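Local atomic coordinates of nucleosome assembly protein 1, putative (Plasmodium falciparum, PDB entry 3FS3), a protein that probably acts as a histone chaperone of the NAP family, binding histones and chromatin and so taking part in nucleosome assembly. Residues R80-H84 / C145-K149; I90-R94 / I281-A285. All coordinates share one frame; numbering follows the deposited sequence.

Contact 1: R80-H84 / C145-K149; sequences RQKYH and CDYIK
The carbonyl oxygen of Cys-145 meets His-84 at the rim of its imidazole: O lies in the plane of that ring, 3.8 Å from CE1, a contact but no hydrogen bond. The compact, largely apolar side chain of Cys-145 suits a place among Phe-158, Leu-160 and Ile-282. Asp-146 sets off away from helix 80-84, yet OD2 ends 4.6 Å from His-84 NE2. No bond joins them, although the carboxylate might favour a protonated imidazole; its OD1 is engaged in a salt bridge with Arg-144.

Tyr-147 gives the largest share of the contact, and its long, rigid phenol spans the gap where the axes of the two short segments come no nearer than 11.4 Å. Its CE2 edge comes down over one face of His-84, off-centre toward the rim, with CE2 3.6 Å from His-84 CD2. The result is a T-shaped stack, centroids of the Tyr-147 and His-84 rings 4.8 Å apart and planes inclined at 66°. In His-84, CG stands opposite the backbone N (chi1 175°), which sends the imidazole out toward the strand, and chi2 of 64° sets the ring's rotation about its bond to CB. As modelled, the amide of Gln-81 lies over a face of the phenol and a weak hydrogen bond could run from the hydroxyl to OE1, but both are doubtful, since OE1 is placed too close to the ring.

This is a surface bridge between the long helix 49-99 and strand 140-147, at one edge of the antiparallel sheet within this chain. Cys-145 packs on Phe-158 and Leu-160 of the neighbouring strand 158-164 and on Lys-278 and Ile-282 of helix 260-289, while Tyr-83 of the long helix meets Phe-72 of the second subunit.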
ATOM      1  N   ARG A  80     -11.401  -3.746  -9.840  1.00 33.02           N
ATOM      2  CA  ARG A  80     -10.082  -4.098 -10.362  1.00 33.57           C
ATOM      3  C   ARG A  80     -10.159  -5.129 -11.502  1.00 33.06           C
ATOM      4  O   ARG A  80      -9.357  -5.090 -12.432  1.00 33.15           O
ATOM      5  CB  ARG A  80      -9.174  -4.613  -9.235  1.00 35.53           C
ATOM      6  CG  ARG A  80      -8.859  -3.581  -8.129  1.00 34.02           C
ATOM      7  CD  ARG A  80      -7.736  -4.088  -7.226  1.00 42.65           C
ATOM      8  NE  ARG A  80      -7.453  -3.237  -6.067  1.00 43.36           N
ATOM      9  CZ  ARG A  80      -6.935  -2.014  -6.132  1.00 47.72           C
ATOM     10  NH1 ARG A  80      -6.639  -1.473  -7.309  1.00 44.11           N
ATOM     11  NH2 ARG A  80      -6.698  -1.335  -5.013  1.00 45.49           N
ATOM     12  N   GLN A  81     -11.125  -6.038 -11.441  1.00 34.38           N
ATOM     13  CA  GLN A  81     -11.278  -7.039 -12.493  1.00 37.56           C
ATOM     14  C   GLN A  81     -11.717  -6.355 -13.778  1.00 37.51           C
ATOM     15  O   GLN A  81     -11.119  -6.553 -14.833  1.00 40.55           O
ATOM     16  CB  GLN A  81     -12.318  -8.093 -12.106  1.00 40.24           C
ATOM     17  CG  GLN A  81     -11.935  -8.941 -10.905  1.00 49.72           C
ATOM     18  CD  GLN A  81     -10.570  -9.576 -11.056  1.00 54.25           C
ATOM     19  OE1 GLN A  81      -9.556  -8.880 -11.131  1.00 56.88           O
ATOM     20  NE2 GLN A  81     -10.534 -10.906 -11.106  1.00 56.99           N
ATOM     21  N   LYS A  82     -12.762  -5.543 -13.678  1.00 36.79           N
ATOM     22  CA  LYS A  82     -13.287  -4.820 -14.824  1.00 34.20           C
ATOM     23  C   LYS A  82     -12.181  -4.105 -15.602  1.00 32.88           C
ATOM     24  O   LYS A  82     -12.030  -4.306 -16.807  1.00 31.49           O
ATOM     25  CB  LYS A  82     -14.328  -3.801 -14.360  1.00 36.58           C
ATOM     26  CG  LYS A  82     -14.741  -2.805 -15.423  1.00 39.92           C
ATOM     27  CD  LYS A  82     -15.608  -1.713 -14.824  1.00 44.42           C
ATOM     28  CE  LYS A  82     -15.772  -0.541 -15.778  1.00 46.89           C
ATOM     29  NZ  LYS A  82     -16.594   0.541 -15.161  1.00 52.11           N
ATOM     30  N   TYR A  83     -11.406  -3.273 -14.918  1.00 27.97           N
ATOM     31  CA  TYR A  83     -10.347  -2.549 -15.602  1.00 31.79           C
ATOM     32  C   TYR A  83      -9.223  -3.462 -16.062  1.00 30.24           C
ATOM     33  O   TYR A  83      -8.576  -3.190 -17.073  1.00 31.01           O
ATOM     34  CB  TYR A  83      -9.842  -1.400 -14.723  1.00 30.81           C
ATOM     35  CG  TYR A  83     -10.811  -0.237 -14.760  1.00 33.90           C
ATOM     36  CD1 TYR A  83     -10.695   0.760 -15.728  1.00 32.23           C
ATOM     37  CD2 TYR A  83     -11.917  -0.201 -13.906  1.00 32.02           C
ATOM     38  CE1 TYR A  83     -11.659   1.756 -15.856  1.00 34.81           C
ATOM     39  CE2 TYR A  83     -12.887   0.790 -14.025  1.00 33.18           C
ATOM     40  CZ  TYR A  83     -12.754   1.763 -15.004  1.00 36.81           C
ATOM     41  OH  TYR A  83     -13.724   2.729 -15.146  1.00 39.04           O
ATOM     42  N   HIS A  84      -8.992  -4.552 -15.339  1.00 28.86           N
ATOM     43  CA  HIS A  84      -7.966  -5.484 -15.773  1.00 32.98           C
ATOM     44  C   HIS A  84      -8.337  -5.937 -17.186  1.00 32.04           C
ATOM     45  O   HIS A  84      -7.477  -6.031 -18.057  1.00 28.47           O
ATOM     46  CB  HIS A  84      -7.896  -6.709 -14.868  1.00 35.23           C
ATOM     47  CG  HIS A  84      -6.930  -7.744 -15.353  1.00 41.04           C
ATOM     48  ND1 HIS A  84      -5.572  -7.511 -15.439  1.00 42.18           N
ATOM     49  CD2 HIS A  84      -7.126  -9.000 -15.818  1.00 40.27           C
ATOM     50  CE1 HIS A  84      -4.976  -8.580 -15.935  1.00 40.44           C
ATOM     51  NE2 HIS A  84      -5.896  -9.497 -16.174  1.00 42.45           N
ATOM     52  N   CYS A 145       1.024  -9.743 -17.235  1.00 32.58           N
ATOM     53  CA  CYS A 145       0.625 -10.124 -15.887  1.00 33.02           C
ATOM     54  C   CYS A 145      -0.766 -10.750 -15.966  1.00 33.45           C
ATOM     55  O   CYS A 145      -1.662 -10.216 -16.621  1.00 33.92           O
ATOM     56  CB  CYS A 145       0.590  -8.909 -14.966  1.00 31.06           C
ATOM     57  SG  CYS A 145       0.023  -9.287 -13.280  1.00 44.18           S
ATOM     58  N   ASP A 146      -0.932 -11.887 -15.302  1.00 35.81           N
ATOM     59  CA  ASP A 146      -2.203 -12.600 -15.285  1.00 40.79           C
ATOM     60  C   ASP A 146      -2.543 -13.050 -13.873  1.00 42.66           C
ATOM     61  O   ASP A 146      -1.653 -13.233 -13.038  1.00 41.75           O
ATOM     62  CB  ASP A 146      -2.130 -13.846 -16.173  1.00 41.79           C
ATOM     63  CG  ASP A 146      -2.225 -13.527 -17.640  1.00 47.08           C
ATOM     64  OD1 ASP A 146      -1.584 -14.244 -18.442  1.00 49.71           O
ATOM     65  OD2 ASP A 146      -2.952 -12.574 -17.996  1.00 49.47           O
ATOM     66  N   TYR A 147      -3.839 -13.214 -13.617  1.00 45.42           N
ATOM     67  CA  TYR A 147      -4.317 -13.700 -12.327  1.00 47.24           C
ATOM     68  C   TYR A 147      -4.199 -15.205 -12.460  1.00 48.24           C
ATOM     69  O   TYR A 147      -4.257 -15.731 -13.570  1.00 47.65           O
ATOM     70  CB  TYR A 147      -5.806 -13.378 -12.116  1.00 47.53           C
ATOM     71  CG  TYR A 147      -6.125 -11.948 -11.770  1.00 47.50           C
ATOM     72  CD1 TYR A 147      -5.702 -11.394 -10.564  1.00 49.00           C
ATOM     73  CD2 TYR A 147      -6.860 -11.147 -12.646  1.00 51.11           C
ATOM     74  CE1 TYR A 147      -5.999 -10.077 -10.234  1.00 53.19           C
ATOM     75  CE2 TYR A 147      -7.164  -9.823 -12.328  1.00 52.86           C
ATOM     76  CZ  TYR A 147      -6.729  -9.295 -11.118  1.00 54.73           C
ATOM     77  OH  TYR A 147      -7.016  -7.988 -10.791  1.00 57.07           O
ATOM     78  N   ILE A 148      -4.026 -15.898 -11.344  1.00 49.96           N
ATOM     79  CA  ILE A 148      -3.962 -17.349 -11.387  1.00 52.04           C
ATOM     80  C   ILE A 148      -5.401 -17.799 -11.657  1.00 54.10           C
ATOM     81  O   ILE A 148      -6.319 -17.422 -10.922  1.00 55.60           O
ATOM     82  CB  ILE A 148      -3.488 -17.930 -10.042  1.00 51.16           C
ATOM     83  CG1 ILE A 148      -2.091 -17.392  -9.710  1.00 46.34           C
ATOM     84  CG2 ILE A 148      -3.492 -19.454 -10.110  1.00 51.22           C
ATOM     85  CD1 ILE A 148      -1.535 -17.868  -8.383  1.00 45.35           C
ATOM     86  N   LYS A 149      -5.599 -18.574 -12.721  1.00 53.06           N
ATOM     87  CA  LYS A 149      -6.931 -19.056 -13.083  1.00 52.68           C
ATOM     88  C   LYS A 149      -7.542 -19.896 -11.966  1.00 50.82           C
ATOM     89  O   LYS A 149      -6.866 -20.735 -11.371  1.00 51.73           O
ATOM     90  CB  LYS A 149      -6.862 -19.872 -14.371  1.00 52.05           C
TER

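Contact 2: I90-R94 / I281-A285; sequences IYDKR and IIPYA
Arg-94 reaches the backbone of Ile-282 with its guanidinium edge-on: NH2 donates to the carbonyl O over 2.7 Å. This bond is almost straight at 168° and lies close to the guanidinium plane. NH1 adds a weak second bond to the same O at 3.3 Å, so one buried acceptor is gripped by two N-H groups. The donor NH2 stands 25° off the carbonyl plane. Arginine suits the place because its length bridges segments whose axes come no nearer than 10.7 Å and its two terminal nitrogens can share one carbonyl; bends at chi2 and chi3 turn the guanidinium edge to that O. The methyl of Ala-285 lies over one guanidinium face, CB 3.3 Å from NH2, where a small side chain lets the cation come close; Trp-115 of helix 114-120 also packs on Arg-94.

The pairing joins the long dimerisation helix of the NAP fold to helix 260-289, segments 90-94 and 281-285 crossing at 67°. The latter is kinked at Pro-283, which has no N-H to give to the preceding turn.

Tyr-91 offers a flat face to the branched Ile-282, whose CG2 makes a CH-pi contact 4.0 Å from the ring centroid. From the second subunit, Gln-62 gives Pro-283 O a weak hydrogen bond, Glu-69 hydrogen-bonds Tyr-284 OH, and Glu-64 forms a salt bridge with Lys-93.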
ATOM      1  N   ILE A  90      -5.545  -3.300 -24.758  1.00 24.06           N
ATOM      2  CA  ILE A  90      -4.556  -2.254 -24.961  1.00 25.85           C
ATOM      3  C   ILE A  90      -3.156  -2.854 -24.925  1.00 24.68           C
ATOM      4  O   ILE A  90      -2.275  -2.421 -25.666  1.00 25.50           O
ATOM      5  CB  ILE A  90      -4.710  -1.146 -23.904  1.00 25.41           C
ATOM      6  CG1 ILE A  90      -6.135  -0.579 -23.982  1.00 27.71           C
ATOM      7  CG2 ILE A  90      -3.709  -0.026 -24.165  1.00 20.20           C
ATOM      8  CD1 ILE A  90      -6.437   0.518 -22.974  1.00 29.56           C
ATOM      9  N   TYR A  91      -2.955  -3.864 -24.082  1.00 24.65           N
ATOM     10  CA  TYR A  91      -1.648  -4.510 -23.996  1.00 27.87           C
ATOM     11  C   TYR A  91      -1.395  -5.347 -25.249  1.00 28.41           C
ATOM     12  O   TYR A  91      -0.284  -5.351 -25.786  1.00 27.55           O
ATOM     13  CB  TYR A  91      -1.548  -5.407 -22.750  1.00 22.91           C
ATOM     14  CG  TYR A  91      -1.634  -4.663 -21.432  1.00 26.90           C
ATOM     15  CD1 TYR A  91      -1.074  -3.391 -21.290  1.00 25.71           C
ATOM     16  CD2 TYR A  91      -2.250  -5.240 -20.319  1.00 23.51           C
ATOM     17  CE1 TYR A  91      -1.121  -2.713 -20.076  1.00 26.44           C
ATOM     18  CE2 TYR A  91      -2.304  -4.567 -19.096  1.00 24.42           C
ATOM     19  CZ  TYR A  91      -1.737  -3.304 -18.984  1.00 30.27           C
ATOM     20  OH  TYR A  91      -1.798  -2.618 -17.790  1.00 34.64           O
ATOM     21  N   ASP A  92      -2.425  -6.050 -25.716  1.00 29.16           N
ATOM     22  CA  ASP A  92      -2.285  -6.886 -26.902  1.00 30.77           C
ATOM     23  C   ASP A  92      -1.999  -6.065 -28.150  1.00 31.00           C
ATOM     24  O   ASP A  92      -1.317  -6.540 -29.062  1.00 30.01           O
ATOM     25  CB  ASP A  92      -3.543  -7.726 -27.137  1.00 37.99           C
ATOM     26  CG  ASP A  92      -3.858  -8.636 -25.973  1.00 44.73           C
ATOM     27  OD1 ASP A  92      -2.906  -9.190 -25.378  1.00 52.12           O
ATOM     28  OD2 ASP A  92      -5.056  -8.808 -25.661  1.00 48.47           O
ATOM     29  N   LYS A  93      -2.529  -4.846 -28.205  1.00 26.93           N
ATOM     30  CA  LYS A  93      -2.292  -3.997 -29.365  1.00 28.82           C
ATOM     31  C   LYS A  93      -0.828  -3.588 -29.390  1.00 24.97           C
ATOM     32  O   LYS A  93      -0.191  -3.565 -30.438  1.00 27.19           O
ATOM     33  CB  LYS A  93      -3.200  -2.758 -29.336  1.00 27.80           C
ATOM     34  CG  LYS A  93      -4.621  -3.053 -29.807  1.00 30.82           C
ATOM     35  CD  LYS A  93      -5.489  -1.794 -29.940  1.00 30.37           C
ATOM     36  CE  LYS A  93      -5.816  -1.164 -28.588  1.00 35.62           C
ATOM     37  NZ  LYS A  93      -6.778  -0.014 -28.704  1.00 26.53           N
ATOM     38  N   ARG A  94      -0.293  -3.275 -28.221  1.00 24.01           N
ATOM     39  CA  ARG A  94       1.103  -2.886 -28.119  1.00 23.03           C
ATOM     40  C   ARG A  94       1.987  -4.052 -28.568  1.00 23.74           C
ATOM     41  O   ARG A  94       2.903  -3.872 -29.364  1.00 24.16           O
ATOM     42  CB  ARG A  94       1.411  -2.500 -26.678  1.00 24.17           C
ATOM     43  CG  ARG A  94       2.869  -2.575 -26.305  1.00 26.79           C
ATOM     44  CD  ARG A  94       2.981  -3.085 -24.891  1.00 27.37           C
ATOM     45  NE  ARG A  94       2.796  -2.029 -23.922  1.00 23.02           N
ATOM     46  CZ  ARG A  94       2.534  -2.227 -22.637  1.00 26.25           C
ATOM     47  NH1 ARG A  94       2.413  -3.458 -22.157  1.00 23.21           N
ATOM     48  NH2 ARG A  94       2.411  -1.183 -21.826  1.00 23.70           N
ATOM     49  N   ILE A 281       6.125  -1.107 -15.092  1.00 25.00           N
ATOM     50  CA  ILE A 281       6.595  -1.419 -16.437  1.00 23.98           C
ATOM     51  C   ILE A 281       5.459  -1.770 -17.395  1.00 20.05           C
ATOM     52  O   ILE A 281       5.338  -1.192 -18.470  1.00 20.42           O
ATOM     53  CB  ILE A 281       7.600  -2.596 -16.411  1.00 24.58           C
ATOM     54  CG1 ILE A 281       8.744  -2.281 -15.442  1.00 26.94           C
ATOM     55  CG2 ILE A 281       8.148  -2.859 -17.809  1.00 21.97           C
ATOM     56  CD1 ILE A 281       9.627  -1.125 -15.872  1.00 23.27           C
ATOM     57  N   ILE A 282       4.625  -2.720 -17.000  1.00 17.99           N
ATOM     58  CA  ILE A 282       3.516  -3.158 -17.840  1.00 21.39           C
ATOM     59  C   ILE A 282       2.462  -2.070 -18.122  1.00 23.15           C
ATOM     60  O   ILE A 282       2.051  -1.880 -19.264  1.00 23.09           O
ATOM     61  CB  ILE A 282       2.860  -4.417 -17.215  1.00 23.48           C
ATOM     62  CG1 ILE A 282       3.852  -5.586 -17.278  1.00 26.56           C
ATOM     63  CG2 ILE A 282       1.569  -4.755 -17.915  1.00 21.19           C
ATOM     64  CD1 ILE A 282       3.368  -6.861 -16.632  1.00 22.08           C
ATOM     65  N   PRO A 283       2.024  -1.328 -17.095  1.00 25.09           N
ATOM     66  CA  PRO A 283       1.013  -0.292 -17.371  1.00 24.81           C
ATOM     67  C   PRO A 283       1.513   0.940 -18.147  1.00 28.66           C
ATOM     68  O   PRO A 283       0.741   1.577 -18.880  1.00 30.99           O
ATOM     69  CB  PRO A 283       0.519   0.093 -15.973  1.00 26.81           C
ATOM     70  CG  PRO A 283       0.807  -1.140 -15.130  1.00 23.87           C
ATOM     71  CD  PRO A 283       2.168  -1.553 -15.644  1.00 24.29           C
ATOM     72  N   TYR A 284       2.804   1.258 -17.997  1.00 25.76           N
ATOM     73  CA  TYR A 284       3.404   2.440 -18.618  1.00 21.26           C
ATOM     74  C   TYR A 284       4.671   2.168 -19.434  1.00 24.52           C
ATOM     75  O   TYR A 284       5.530   3.038 -19.547  1.00 24.03           O
ATOM     76  CB  TYR A 284       3.761   3.447 -17.519  1.00 25.21           C
ATOM     77  CG  TYR A 284       2.740   3.555 -16.402  1.00 25.03           C
ATOM     78  CD1 TYR A 284       1.411   3.872 -16.672  1.00 27.07           C
ATOM     79  CD2 TYR A 284       3.108   3.347 -15.075  1.00 28.05           C
ATOM     80  CE1 TYR A 284       0.472   3.980 -15.655  1.00 25.17           C
ATOM     81  CE2 TYR A 284       2.180   3.454 -14.045  1.00 29.95           C
ATOM     82  CZ  TYR A 284       0.862   3.772 -14.342  1.00 31.42           C
ATOM     83  OH  TYR A 284      -0.059   3.889 -13.330  1.00 31.16           O
ATOM     84  N   ALA A 285       4.780   0.978 -20.013  1.00 24.56           N
ATOM     85  CA  ALA A 285       5.967   0.590 -20.771  1.00 23.27           C
ATOM     86  C   ALA A 285       6.613   1.626 -21.672  1.00 25.65           C
ATOM     87  O   ALA A 285       7.779   1.991 -21.469  1.00 21.39           O
ATOM     88  CB  ALA A 285       5.679  -0.654 -21.583  1.00 21.40           C
TER

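How the contacts relate
From the N terminus, helix 49-99 supplies the first segment of both contacts, 80-84 and then 90-94, a few turns apart. The chain next runs through helix 114-120 and its successors into strand 140-147, where 145-149 closes the shorter loop as contact 1. It then completes the sheet and returns in helix 260-289, where 281-285 closes the much longer loop of contact 2. The segments alternate, so the loops cross rather than nest. Sheet edge and C-terminal helix are thus fastened to one long helix beside the second subunit, and they meet each other too, Cys-145 N lying 3.8 Å from Ile-282 CD1.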